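Local coordinates for putative lipoprotein GNA1162 (PDB 4HRV) that is of unknown function but is probably held at a bacterial membrane by a lipid anchor and may itself bind lipid, at residues V55-T58 with F59-G63. The protein carries 3 engineered substitutions. Sequence-based numbering, arbitrary orientation.
Sequences VEET and FKQNG
Thr58 and Asn62 meet where helix 52-61 runs out, at the end of an amphipathic helix that closes with a Schellman motif. The motif itself is made by the backbone around Gly63, the C-prime residue at positive phi: Met64 N reaches back to Phe59 O, and Gly63 N bonds to Lys60 O.

Backbone bonds carry the last turns. Phe59 N, Lys60 N and Gln61 N donate to Val55 O, Glu56 O and Glu57 O. At Thr58 O the pattern becomes a double grip. Asn62 N donates to it over 3.0 Å, and Asn62 ND2 approaches the opposite face of the carbonyl plane at 2.7 Å from Thr58 O. The hydrogen bond from Asn62 ND2 is nearly straight (166°), and the oxygen lies almost in the Asn62 amide plane although the nitrogen sits above the carbonyl plane. Alongside, methyl CG2 of Thr58 rests 3.5 Å from Asn62 ND2.

The apolar side faces the protein interior. Val55 and Phe59 point the same way, CG1 of Val55 touching the ring at CE2 of Phe59 (3.5 Å). A chi1 of 175° sets this methyl opposite the backbone N and turns it along the helix to the ring one turn on. Strand 15-23 takes up this face through Leu17, Val19 and Pro20, while Leu78 and Phe82 of helix 75-82 also pack on Phe59.

On the polar side, Glu57 bends at chi2, bringing its carboxylate over the extended chain of Gln61. The carboxylate and amide planes stand almost perpendicular, and the bond from Gln61 NE2 to Glu57 OE2 is weak. The charged ends of Glu57 and Lys60 do not meet: NZ of Lys60 stays 5.2 Å from OE1 of Glu57, and it is the methylene CD of Lys60 that lies 3.9 Å from this oxygen.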
loop_
_atom_site.group_PDB
_atom_site.type_symbol
_atom_site.label_atom_id
_atom_site.label_comp_id
_atom_site.label_asym_id
_atom_site.label_seq_id
_atom_site.Cartn_x
_atom_site.Cartn_y
_atom_site.Cartn_z
ATOM N N VAL B 55 -15.548 -12.013 -16.241
ATOM C CA VAL B 55 -14.542 -13.055 -16.093
ATOM C C VAL B 55 -15.091 -14.242 -15.290
ATOM O O VAL B 55 -15.005 -15.400 -15.715
ATOM C CB VAL B 55 -13.280 -12.479 -15.408
ATOM C CG1 VAL B 55 -12.275 -13.573 -15.129
ATOM C CG2 VAL B 55 -12.656 -11.394 -16.284
ATOM N N GLU B 56 -15.687 -13.942 -14.141
ATOM C CA GLU B 56 -16.222 -14.985 -13.268
ATOM C C GLU B 56 -17.225 -15.837 -14.017
ATOM O O GLU B 56 -17.221 -17.048 -13.889
ATOM C CB GLU B 56 -16.891 -14.391 -12.019
ATOM C CG GLU B 56 -15.972 -13.586 -11.118
ATOM C CD GLU B 56 -16.721 -12.949 -9.947
ATOM O OE1 GLU B 56 -17.736 -13.530 -9.500
ATOM O OE2 GLU B 56 -16.312 -11.864 -9.486
ATOM N N GLU B 57 -18.084 -15.199 -14.806
ATOM C CA GLU B 57 -19.126 -15.924 -15.523
ATOM C C GLU B 57 -18.557 -16.813 -16.625
ATOM O O GLU B 57 -19.048 -17.921 -16.851
ATOM C CB GLU B 57 -20.179 -14.972 -16.096
ATOM C CG GLU B 57 -21.232 -15.659 -16.974
ATOM C CD GLU B 57 -22.075 -16.679 -16.217
ATOM O OE1 GLU B 57 -22.220 -16.545 -14.981
ATOM O OE2 GLU B 57 -22.589 -17.619 -16.864
ATOM N N THR B 58 -17.526 -16.331 -17.312
ATOM C CA THR B 58 -16.891 -17.151 -18.348
ATOM C C THR B 58 -16.245 -18.401 -17.761
ATOM O O THR B 58 -16.338 -19.478 -18.337
ATOM C CB THR B 58 -15.852 -16.356 -19.164
ATOM O OG1 THR B 58 -16.538 -15.385 -19.957
ATOM C CG2 THR B 58 -15.057 -17.280 -20.084
ATOM N N PHE B 59 -15.582 -18.264 -16.618
ATOM C CA PHE B 59 -15.025 -19.445 -15.968
ATOM C C PHE B 59 -16.130 -20.406 -15.543
ATOM O O PHE B 59 -16.005 -21.613 -15.708
ATOM C CB PHE B 59 -14.146 -19.067 -14.781
ATOM C CG PHE B 59 -12.777 -18.609 -15.180
ATOM C CD1 PHE B 59 -11.897 -19.490 -15.797
ATOM C CD2 PHE B 59 -12.378 -17.303 -14.967
ATOM C CE1 PHE B 59 -10.636 -19.079 -16.177
ATOM C CE2 PHE B 59 -11.120 -16.883 -15.346
ATOM C CZ PHE B 59 -10.247 -17.777 -15.964
ATOM N N LYS B 60 -17.214 -19.863 -15.005
ATOM C CA LYS B 60 -18.328 -20.698 -14.579
ATOM C C LYS B 60 -18.875 -21.490 -15.763
ATOM O O LYS B 60 -19.121 -22.687 -15.658
ATOM C CB LYS B 60 -19.434 -19.865 -13.921
ATOM C CG LYS B 60 -20.735 -20.638 -13.724
ATOM C CD LYS B 60 -21.755 -19.852 -12.912
ATOM C CE LYS B 60 -22.939 -20.737 -12.511
ATOM N NZ LYS B 60 -23.877 -20.069 -11.559
ATOM N N GLN B 61 -19.051 -20.824 -16.898
ATOM C CA GLN B 61 -19.570 -21.498 -18.074
ATOM C C GLN B 61 -18.596 -22.556 -18.573
ATOM O O GLN B 61 -18.998 -23.536 -19.195
ATOM C CB GLN B 61 -19.887 -20.492 -19.177
ATOM C CG GLN B 61 -20.999 -19.537 -18.806
ATOM C CD GLN B 61 -21.474 -18.721 -19.983
ATOM O OE1 GLN B 61 -20.786 -18.627 -20.998
ATOM N NE2 GLN B 61 -22.660 -18.134 -19.861
ATOM N N ASN B 62 -17.312 -22.359 -18.295
ATOM C CA ASN B 62 -16.304 -23.337 -18.688
ATOM C C ASN B 62 -16.040 -24.368 -17.603
ATOM O O ASN B 62 -15.005 -25.029 -17.611
ATOM C CB ASN B 62 -14.997 -22.654 -19.094
ATOM C CG ASN B 62 -15.066 -22.040 -20.481
ATOM O OD1 ASN B 62 -14.814 -22.713 -21.486
ATOM N ND2 ASN B 62 -15.416 -20.763 -20.546
ATOM N N GLY B 63 -16.977 -24.502 -16.669
ATOM C CA GLY B 63 -16.871 -25.507 -15.630
ATOM C C GLY B 63 -15.972 -25.170 -14.447
ATOM O O GLY B 63 -15.790 -26.003 -13.568
#